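Local atomic coordinates of sesquisabinene B synthase 2 (Santalum album, PDB entry 6A2A), a protein that probably converts farnesyl diphosphate into the sesquiterpene sesquisabinene B, as a magnesium- or manganese-dependent terpene synthase of the plant Tpsb subfamily. Residues A[165-168]-A[169-173]; A[225-228]-A[229-233]; A[486-489]-A[490-493]; A[515-518]-A[519-523]. All coordinates share one frame; numbering follows the deposited sequence.

Interaction 1. Residues A[165-168]-A[169-173]; sequences SLYE and ASFLG
The edge of Phe171 stands against the face of Tyr167 in a T-shaped aromatic pair four residues apart, at the C-terminal end of helix 160-170, in a buried part of the N-terminal terpene synthase domain. The ring planes are inclined at 68° and their centroids lie 5.1 Å apart. Phe171 touches with CE2, which sits over the middle of the tyrosine ring and comes within 3.8 Å of Tyr167 CZ. Tyr167 holds CG anti to its backbone N (chi1 172°), which turns one ring face toward Phe171, a turn later. The hydroxyl at the far end is hydrogen-bonded to the carbonyl of Ala210. A leucine in place of Tyr167 would probably leave the edge of Phe171 without its aromatic face and the Ala210 carbonyl without this hydroxyl donor.

In this mainly helical domain, the N-terminal alpha domain of plant terpene synthases, helix 160-170 packs here against helices 121-133 and 178-192. Toward its C-terminal end a type I beta turn from Ser170 to Gly173 takes the chain onward. Ser170 folds its hydroxyl back on the preceding turn: with chi1 at 73°, OG gives a 2.8 Å hydrogen bond to Tyr167 O. The same carbonyl receives a weak bond from Ser170 N, while the main helical bond of that N-H goes to Leu166 O at 3.0 Å. Tyr167 O also lies at the edge of the Phe171 ring, near that ring's plane and 3.1 Å from CD2. Beyond this pair, Phe171 meets Trp217 in a second edge-to-face contact, and Glu168 OE1 accepts from the backbone N of Leu215.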
loop_
_atom_site.group_PDB
_atom_site.type_symbol
_atom_site.label_atom_id
_atom_site.label_comp_id
_atom_site.label_asym_id
_atom_site.label_seq_id
_atom_site.Cartn_x
_atom_site.Cartn_y
_atom_site.Cartn_z
ATOM N N SER A 165 20.987 -42.190 -0.483
ATOM C CA SER A 165 19.666 -42.271 -1.141
ATOM C C SER A 165 18.658 -43.018 -0.246
ATOM O O SER A 165 17.456 -42.603 -0.133
ATOM C CB SER A 165 19.808 -42.916 -2.487
ATOM O OG SER A 165 20.479 -42.061 -3.388
ATOM N N LEU A 166 19.089 -44.019 0.473
ATOM C CA LEU A 166 18.209 -44.749 1.387
ATOM C C LEU A 166 17.724 -43.832 2.515
ATOM O O LEU A 166 16.539 -43.818 2.880
ATOM C CB LEU A 166 18.978 -45.920 1.986
ATOM C CG LEU A 166 18.243 -46.787 3.003
ATOM C CD1 LEU A 166 17.038 -47.439 2.357
ATOM C CD2 LEU A 166 19.160 -47.831 3.574
ATOM N N TYR A 167 18.685 -43.096 3.094
ATOM C CA TYR A 167 18.381 -42.109 4.118
ATOM C C TYR A 167 17.289 -41.185 3.597
ATOM O O TYR A 167 16.303 -40.984 4.318
ATOM C CB TYR A 167 19.618 -41.293 4.497
ATOM C CG TYR A 167 19.356 -40.118 5.416
ATOM C CD1 TYR A 167 19.379 -40.272 6.791
ATOM C CD2 TYR A 167 19.240 -38.852 4.907
ATOM C CE1 TYR A 167 19.250 -39.190 7.650
ATOM C CE2 TYR A 167 19.035 -37.761 5.741
ATOM C CZ TYR A 167 19.102 -37.925 7.120
ATOM O OH TYR A 167 18.942 -36.816 7.918
ATOM N N GLU A 168 17.460 -40.565 2.438
ATOM C CA GLU A 168 16.548 -39.584 1.960
ATOM C C GLU A 168 15.168 -40.226 1.700
ATOM O O GLU A 168 14.135 -39.625 1.961
ATOM C CB GLU A 168 17.003 -38.935 0.671
ATOM C CG GLU A 168 18.281 -38.115 0.811
ATOM C CD GLU A 168 18.137 -36.775 1.534
ATOM O OE1 GLU A 168 17.141 -36.591 2.311
ATOM O OE2 GLU A 168 18.984 -35.876 1.271
ATOM N N ALA A 169 15.182 -41.449 1.175
ATOM C CA ALA A 169 13.922 -42.164 0.852
ATOM C C ALA A 169 13.098 -42.504 2.099
ATOM O O ALA A 169 11.825 -42.486 2.011
ATOM C CB ALA A 169 14.250 -43.433 0.079
ATOM N N SER A 170 13.734 -42.782 3.186
ATOM C CA SER A 170 13.135 -43.252 4.411
ATOM C C SER A 170 12.087 -42.257 4.945
ATOM O O SER A 170 11.104 -42.700 5.568
ATOM C CB SER A 170 14.121 -43.591 5.463
ATOM O OG SER A 170 14.715 -42.447 6.054
ATOM N N PHE A 171 12.267 -41.002 4.588
ATOM C CA PHE A 171 11.429 -39.891 5.120
ATOM C C PHE A 171 10.100 -39.829 4.393
ATOM O O PHE A 171 9.212 -39.010 4.771
ATOM C CB PHE A 171 12.181 -38.553 5.085
ATOM C CG PHE A 171 13.245 -38.538 6.127
ATOM C CD1 PHE A 171 12.988 -38.172 7.437
ATOM C CD2 PHE A 171 14.531 -38.956 5.802
ATOM C CE1 PHE A 171 13.953 -38.241 8.407
ATOM C CE2 PHE A 171 15.490 -38.996 6.786
ATOM C CZ PHE A 171 15.223 -38.668 8.075
ATOM N N LEU A 172 9.936 -40.640 3.372
ATOM C CA LEU A 172 8.660 -40.705 2.644
ATOM C C LEU A 172 7.773 -41.819 3.229
ATOM O O LEU A 172 6.705 -42.093 2.700
ATOM C CB LEU A 172 8.892 -40.880 1.144
ATOM C CG LEU A 172 9.003 -39.623 0.297
ATOM C CD1 LEU A 172 7.688 -38.873 0.237
ATOM C CD2 LEU A 172 10.161 -38.735 0.761
ATOM N N GLY A 173 8.226 -42.428 4.287
ATOM C CA GLY A 173 7.537 -43.522 4.963
ATOM C C GLY A 173 6.273 -43.081 5.710
ATOM O O GLY A 173 6.057 -41.903 6.018
#

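Interaction 2. Residues A[225-228]-A[229-233]; sequences RWFI and DTYEE
Residues 225-232 form the last turns of helix 220-232, in which Tyr231 N is bonded to Phe227 O at 2.7 Å and Thr230 N to Trp226 O at 3.1 Å. One turn apart, Arg225 and Asp229 make a salt bridge. The guanidinium reaches OD1 edge-on with NH1, at 3.0 Å and nearly straight (173°), but approaches from above the carboxylate, the two planes being 82° apart. A water takes a bond from Arg225 NH2 and gives one to the same OD1; another donates to OD2. A glutamine in place of Arg225 would probably leave the Asp229 carboxylate without its charged mate and disturb the water between them.

On another side of the helix, Thr230 rests on the indole of Trp226: OG1 lies over the face, 3.3 Å from CH2, and CB makes a CH-pi contact with the six-membered ring. The hydroxyl is also bonded to Lys205, and Trp226 stacks on His209. Tyr231 CB packs over the Phe227 face, 3.8 Å from CE2, whereas the two rings are slid apart and barely overlap. These are i to i+4 contacts along one alpha-helix, a salt bridge on one side and CH-pi packing on another, in a helix that packs against helices 78-90 and 239-270.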
loop_
_atom_site.group_PDB
_atom_site.type_symbol
_atom_site.label_atom_id
_atom_site.label_comp_id
_atom_site.label_asym_id
_atom_site.label_seq_id
_atom_site.Cartn_x
_atom_site.Cartn_y
_atom_site.Cartn_z
ATOM N N ARG A 225 18.834 -22.573 -3.913
ATOM C CA ARG A 225 20.039 -21.748 -3.961
ATOM C C ARG A 225 21.279 -22.522 -3.508
ATOM O O ARG A 225 22.377 -22.301 -4.067
ATOM C CB ARG A 225 19.919 -20.516 -3.065
ATOM C CG ARG A 225 21.099 -19.563 -3.198
ATOM C CD ARG A 225 21.203 -18.969 -4.581
ATOM N NE ARG A 225 22.498 -18.254 -4.726
ATOM C CZ ARG A 225 23.659 -18.811 -5.082
ATOM N NH1 ARG A 225 23.748 -20.119 -5.243
ATOM N NH2 ARG A 225 24.725 -18.043 -5.325
ATOM N N TRP A 226 21.157 -23.351 -2.482
ATOM C CA TRP A 226 22.261 -24.178 -2.021
ATOM C C TRP A 226 22.642 -25.172 -3.132
ATOM O O TRP A 226 23.841 -25.375 -3.431
ATOM C CB TRP A 226 21.882 -24.939 -0.760
ATOM C CG TRP A 226 22.977 -25.780 -0.202
ATOM C CD1 TRP A 226 23.990 -25.360 0.617
ATOM C CD2 TRP A 226 23.230 -27.168 -0.482
ATOM N NE1 TRP A 226 24.808 -26.414 0.925
ATOM C CE2 TRP A 226 24.359 -27.533 0.267
ATOM C CE3 TRP A 226 22.585 -28.146 -1.246
ATOM C CZ2 TRP A 226 24.870 -28.833 0.244
ATOM C CZ3 TRP A 226 23.091 -29.436 -1.261
ATOM C CH2 TRP A 226 24.206 -29.765 -0.521
ATOM N N PHE A 227 21.630 -25.833 -3.694
ATOM C CA PHE A 227 21.900 -26.919 -4.651
ATOM C C PHE A 227 22.432 -26.364 -5.986
ATOM O O PHE A 227 23.126 -27.125 -6.696
ATOM C CB PHE A 227 20.657 -27.778 -4.837
ATOM C CG PHE A 227 20.925 -28.981 -5.683
ATOM C CD1 PHE A 227 21.749 -29.984 -5.223
ATOM C CD2 PHE A 227 20.474 -29.025 -6.985
ATOM C CE1 PHE A 227 22.076 -31.045 -6.065
ATOM C CE2 PHE A 227 20.738 -30.112 -7.791
ATOM C CZ PHE A 227 21.554 -31.113 -7.326
ATOM N N ILE A 228 22.112 -25.151 -6.367
ATOM C CA ILE A 228 22.701 -24.577 -7.595
ATOM C C ILE A 228 24.242 -24.623 -7.485
ATOM O O ILE A 228 24.920 -25.028 -8.425
ATOM C CB ILE A 228 22.166 -23.168 -7.869
ATOM C CG1 ILE A 228 20.775 -23.227 -8.494
ATOM C CG2 ILE A 228 23.124 -22.374 -8.743
ATOM C CD1 ILE A 228 20.063 -21.910 -8.447
ATOM N N ASP A 229 24.775 -24.225 -6.336
ATOM C CA ASP A 229 26.213 -24.309 -6.087
ATOM C C ASP A 229 26.737 -25.716 -6.015
ATOM O O ASP A 229 27.789 -26.011 -6.580
ATOM C CB ASP A 229 26.589 -23.573 -4.813
ATOM C CG ASP A 229 26.444 -22.098 -4.937
ATOM O OD1 ASP A 229 26.229 -21.579 -6.028
ATOM O OD2 ASP A 229 26.467 -21.491 -3.893
ATOM N N THR A 230 26.027 -26.611 -5.325
ATOM C CA THR A 230 26.455 -27.991 -5.201
ATOM C C THR A 230 26.440 -28.668 -6.575
ATOM O O THR A 230 27.402 -29.395 -6.922
ATOM C CB THR A 230 25.573 -28.723 -4.180
ATOM O OG1 THR A 230 25.804 -28.139 -2.891
ATOM C CG2 THR A 230 25.860 -30.209 -4.108
ATOM N N TYR A 231 25.361 -28.451 -7.337
ATOM C CA TYR A 231 25.187 -29.119 -8.633
ATOM C C TYR A 231 26.331 -28.779 -9.608
ATOM O O TYR A 231 26.732 -29.629 -10.436
ATOM C CB TYR A 231 23.891 -28.670 -9.297
ATOM C CG TYR A 231 23.555 -29.378 -10.577
ATOM C CD1 TYR A 231 23.619 -30.751 -10.676
ATOM C CD2 TYR A 231 23.172 -28.657 -11.683
ATOM C CE1 TYR A 231 23.282 -31.396 -11.851
ATOM C CE2 TYR A 231 22.830 -29.285 -12.865
ATOM C CZ TYR A 231 22.913 -30.655 -12.957
ATOM O OH TYR A 231 22.577 -31.260 -14.135
ATOM N N GLU A 232 26.764 -27.541 -9.567
ATOM C CA GLU A 232 27.801 -27.013 -10.481
ATOM C C GLU A 232 29.087 -27.815 -10.295
ATOM O O GLU A 232 29.729 -28.137 -11.301
ATOM C CB GLU A 232 28.002 -25.516 -10.287
ATOM C CG GLU A 232 29.039 -24.938 -11.243
ATOM C CD GLU A 232 29.062 -23.429 -11.383
ATOM O OE1 GLU A 232 28.264 -22.770 -10.746
ATOM O OE2 GLU A 232 29.914 -22.909 -12.131
ATOM N N GLU A 233 29.362 -28.215 -9.049
ATOM C CA GLU A 233 30.571 -28.968 -8.630
ATOM C C GLU A 233 30.431 -30.488 -8.838
ATOM O O GLU A 233 31.388 -31.209 -8.543
ATOM C CB GLU A 233 30.862 -28.714 -7.145
ATOM C CG GLU A 233 31.098 -27.255 -6.767
ATOM C CD GLU A 233 30.657 -26.813 -5.367
ATOM O OE1 GLU A 233 30.387 -27.683 -4.498
ATOM O OE2 GLU A 233 30.576 -25.579 -5.138
HETATM O O HOH W 1 24.357 -20.597 -1.875
HETATM O O HOH W 2 27.267 -18.826 -5.224
#

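Interaction 3. Residues A[486-489]-A[490-493]; sequences GASQ and EVAR
Gln489 and Arg493 lie side by side, pointing the same way, one turn apart at the start of helix 489-510. From CB of Gln489, which is 3.7 Å from Glu490 OE2, the chain leads to CG, set opposite the backbone N (chi1 -160°), and bends at chi2 to bring CD within 4.2 Å of Arg493 NE. At the tip the amide divides its work. OE1 accepts from Arg493 NE at 3.1 Å, on a lone pair in the amide plane and at the edge of the guanidinium, while NE2 gives a weak bond to Glu490 OE2. The glutamine thus occupies NE, and the arginine's terminal nitrogens turn elsewhere: NH1 donates to the carbonyl of Leu462 and NH2 weakly to that of Thr464, and the guanidinium makes a cation-pi contact with Tyr538.

The preceding residue closes the start of the helix. Ser488 OG accepts from Val491 N at 3.1 Å, with an N-H...O angle of 161°, and also shares a hydrogen bond with a water that donates weakly to Glu490 OE1. Its backbone carbonyl takes the first helical bond, from Ala492 N at 2.9 Å. Just outside the cap, Ala487 CB packs against Val491 CG1 at 3.8 Å. Gly486, with positive phi, is the first residue to leave helical geometry after helix 477-485, and the short turn into the next helix is completed by a classical serine N-cap.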
loop_
_atom_site.group_PDB
_atom_site.type_symbol
_atom_site.label_atom_id
_atom_site.label_comp_id
_atom_site.label_asym_id
_atom_site.label_seq_id
_atom_site.Cartn_x
_atom_site.Cartn_y
_atom_site.Cartn_z
ATOM N N GLY A 486 8.524 -37.521 34.302
ATOM C CA GLY A 486 9.686 -37.490 35.143
ATOM C C GLY A 486 10.898 -37.893 34.316
ATOM O O GLY A 486 11.835 -38.480 34.799
ATOM N N ALA A 487 10.906 -37.549 33.050
ATOM C CA ALA A 487 11.976 -37.927 32.186
ATOM C C ALA A 487 13.071 -36.920 32.170
ATOM O O ALA A 487 12.889 -35.826 32.563
ATOM C CB ALA A 487 11.434 -38.127 30.802
ATOM N N SER A 488 14.231 -37.303 31.692
ATOM C CA SER A 488 15.339 -36.390 31.601
ATOM C C SER A 488 15.233 -35.529 30.374
ATOM O O SER A 488 14.475 -35.808 29.508
ATOM C CB SER A 488 16.619 -37.149 31.487
ATOM O OG SER A 488 16.637 -37.909 30.328
ATOM N N GLN A 489 16.077 -34.521 30.285
ATOM C CA GLN A 489 16.051 -33.661 29.136
ATOM C C GLN A 489 16.363 -34.440 27.897
ATOM O O GLN A 489 15.697 -34.275 26.924
ATOM C CB GLN A 489 17.012 -32.511 29.273
ATOM C CG GLN A 489 16.723 -31.343 28.366
ATOM C CD GLN A 489 17.401 -31.454 27.022
ATOM O OE1 GLN A 489 16.858 -31.081 26.019
ATOM N NE2 GLN A 489 18.601 -31.968 27.015
ATOM N N GLU A 490 17.343 -35.325 27.929
ATOM C CA GLU A 490 17.679 -36.106 26.752
ATOM C C GLU A 490 16.584 -37.073 26.316
ATOM O O GLU A 490 16.305 -37.213 25.161
ATOM C CB GLU A 490 18.980 -36.863 26.973
ATOM C CG GLU A 490 20.111 -35.960 27.395
ATOM C CD GLU A 490 19.974 -35.403 28.808
ATOM O OE1 GLU A 490 19.625 -36.136 29.731
ATOM O OE2 GLU A 490 20.229 -34.218 28.997
ATOM N N VAL A 491 15.972 -37.737 27.275
ATOM C CA VAL A 491 14.933 -38.688 26.985
ATOM C C VAL A 491 13.732 -37.950 26.448
ATOM O O VAL A 491 13.095 -38.404 25.536
ATOM C CB VAL A 491 14.533 -39.462 28.231
ATOM C CG1 VAL A 491 13.209 -40.137 28.058
ATOM C CG2 VAL A 491 15.585 -40.493 28.557
ATOM N N ALA A 492 13.431 -36.811 27.041
ATOM C CA ALA A 492 12.307 -36.023 26.612
ATOM C C ALA A 492 12.504 -35.437 25.209
ATOM O O ALA A 492 11.600 -35.403 24.445
ATOM C CB ALA A 492 12.021 -34.955 27.614
ATOM N N ARG A 493 13.709 -34.996 24.893
ATOM C CA ARG A 493 14.008 -34.482 23.586
ATOM C C ARG A 493 13.832 -35.598 22.578
ATOM O O ARG A 493 13.280 -35.400 21.544
ATOM C CB ARG A 493 15.420 -33.905 23.523
ATOM C CG ARG A 493 15.820 -33.348 22.176
ATOM C CD ARG A 493 17.087 -32.505 22.158
ATOM N NE ARG A 493 16.972 -31.264 22.893
ATOM C CZ ARG A 493 16.603 -30.118 22.359
ATOM N NH1 ARG A 493 16.343 -30.038 21.097
ATOM N NH2 ARG A 493 16.506 -29.063 23.093
HETATM O O HOH W 3 19.043 -39.444 30.387
#

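Interaction 4. Residues A[515-518]-A[519-523]; sequences SPFA and EPFLS
A short link between helices 489-510 and 521-535 enters the second of them with a pair of packed phenylalanines, Phe517 before the helix and Phe521 in its first turn. Both lie in the all-helical C-terminal part of the class I terpene synthase fold. The side chains run alongside each other and point the same way, with ring planes 46° apart and centroids 4.9 Å apart, an oblique pair. Phe521 brings its CD2-CE2 side over one face of Phe517, off centre toward the rim, CD2 being 3.5 Å from Phe517 CD1. With CG of Phe521 placed opposite its backbone N (chi1 -173°), the ring reaches back beside Phe517; Tyr427 meets it edge-to-face, and helices 436-443 and 447-462 pack against both phenylalanines.

Leu522 adds to the apolar cluster from the next position, its CD2 lying 3.6 Å from Phe517 CB. The backbone ties the link to the helix through Leu522 N, which donates to Ala518 O at 3.1 Å. A cis peptide bond precedes Pro520, just before the helix. Glu519 bends at chi2 to reach over the first turn, where its OE1 accepts a 2.7 Å hydrogen bond from Ser523 OG on the syn side of the carboxylate, and a weak one from Ser523 N.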
loop_
_atom_site.group_PDB
_atom_site.type_symbol
_atom_site.label_atom_id
_atom_site.label_comp_id
_atom_site.label_asym_id
_atom_site.label_seq_id
_atom_site.Cartn_x
_atom_site.Cartn_y
_atom_site.Cartn_z
ATOM N N SER A 515 -8.305 -35.535 -0.453
ATOM C CA SER A 515 -9.576 -34.815 -0.634
ATOM C C SER A 515 -10.095 -34.477 0.764
ATOM O O SER A 515 -9.949 -35.268 1.681
ATOM C CB SER A 515 -10.564 -35.618 -1.472
ATOM O OG SER A 515 -11.867 -35.638 -0.896
ATOM N N PRO A 516 -10.689 -33.310 0.928
ATOM C CA PRO A 516 -11.127 -32.349 -0.076
ATOM C C PRO A 516 -10.107 -31.292 -0.513
ATOM O O PRO A 516 -10.439 -30.426 -1.328
ATOM C CB PRO A 516 -12.285 -31.668 0.654
ATOM C CG PRO A 516 -11.812 -31.608 2.065
ATOM C CD PRO A 516 -11.102 -32.927 2.271
ATOM N N PHE A 517 -8.862 -31.374 -0.026
ATOM C CA PHE A 517 -7.892 -30.328 -0.338
ATOM C C PHE A 517 -7.264 -30.515 -1.720
ATOM O O PHE A 517 -7.172 -31.623 -2.231
ATOM C CB PHE A 517 -6.856 -30.303 0.785
ATOM C CG PHE A 517 -7.428 -29.903 2.116
ATOM C CD1 PHE A 517 -8.071 -28.685 2.231
ATOM C CD2 PHE A 517 -7.291 -30.706 3.232
ATOM C CE1 PHE A 517 -8.576 -28.284 3.450
ATOM C CE2 PHE A 517 -7.772 -30.286 4.465
ATOM C CZ PHE A 517 -8.464 -29.105 4.554
ATOM N N ALA A 518 -6.867 -29.402 -2.298
ATOM C CA ALA A 518 -6.205 -29.328 -3.591
ATOM C C ALA A 518 -4.987 -28.420 -3.483
ATOM O O ALA A 518 -4.835 -27.668 -2.519
ATOM C CB ALA A 518 -7.132 -28.762 -4.626
ATOM N N GLU A 519 -4.208 -28.415 -4.539
ATOM C CA GLU A 519 -3.199 -27.342 -4.716
ATOM C C GLU A 519 -3.880 -25.980 -4.843
ATOM O O GLU A 519 -4.949 -25.867 -5.435
ATOM C CB GLU A 519 -2.340 -27.630 -5.949
ATOM C CG GLU A 519 -1.542 -28.922 -5.811
ATOM C CD GLU A 519 -0.438 -28.932 -4.774
ATOM O OE1 GLU A 519 -0.228 -27.874 -4.103
ATOM O OE2 GLU A 519 0.168 -29.995 -4.574
ATOM N N PRO A 520 -3.270 -24.917 -4.325
ATOM C CA PRO A 520 -1.953 -24.905 -3.698
ATOM C C PRO A 520 -1.931 -25.112 -2.174
ATOM O O PRO A 520 -0.854 -25.236 -1.572
ATOM C CB PRO A 520 -1.434 -23.493 -3.969
ATOM C CG PRO A 520 -2.693 -22.673 -4.005
ATOM C CD PRO A 520 -3.715 -23.578 -4.668
ATOM N N PHE A 521 -3.083 -25.252 -1.555
ATOM C CA PHE A 521 -3.180 -25.510 -0.104
ATOM C C PHE A 521 -2.475 -26.800 0.332
ATOM O O PHE A 521 -1.840 -26.783 1.352
ATOM C CB PHE A 521 -4.636 -25.529 0.370
ATOM C CG PHE A 521 -4.746 -25.613 1.869
ATOM C CD1 PHE A 521 -4.429 -24.527 2.660
ATOM C CD2 PHE A 521 -5.122 -26.778 2.487
ATOM C CE1 PHE A 521 -4.523 -24.604 4.042
ATOM C CE2 PHE A 521 -5.248 -26.855 3.864
ATOM C CZ PHE A 521 -4.917 -25.768 4.645
ATOM N N LEU A 522 -2.484 -27.888 -0.467
ATOM C CA LEU A 522 -1.749 -29.056 -0.089
ATOM C C LEU A 522 -0.260 -28.734 0.095
ATOM O O LEU A 522 0.366 -29.203 1.028
ATOM C CB LEU A 522 -1.893 -30.084 -1.213
ATOM C CG LEU A 522 -3.269 -30.700 -1.361
ATOM C CD1 LEU A 522 -3.287 -31.518 -2.656
ATOM C CD2 LEU A 522 -3.642 -31.545 -0.162
ATOM N N SER A 523 0.300 -27.980 -0.827
ATOM C CA SER A 523 1.725 -27.582 -0.726
ATOM C C SER A 523 1.985 -26.644 0.466
ATOM O O SER A 523 3.021 -26.809 1.137
ATOM C CB SER A 523 2.175 -26.940 -1.984
ATOM O OG SER A 523 2.262 -27.933 -2.993
#

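How the interactions relate
The four contacts follow one another along the chain without touching. Interactions 1 and 2 lie on helices 160-170 and 220-232, their centres 21 Å apart and their nearest atoms about 8 Å apart. Interactions 3 and 4 sit at the starts of two consecutive helices, 489-510 and 521-535; their centres are 37 Å apart, with the length of helix 489-510 between them in the chain. That helix also reaches interaction 1, where Asn508 bonds to the carbonyls of Phe171 and Gly173. Of the four, interaction 3 lies nearest the metal site: the Arg493 side chain is about 11 Å from that of Asn460, a magnesium-binding residue, though no metal is bound in this chain here. The other three lie away from the metal-binding residues.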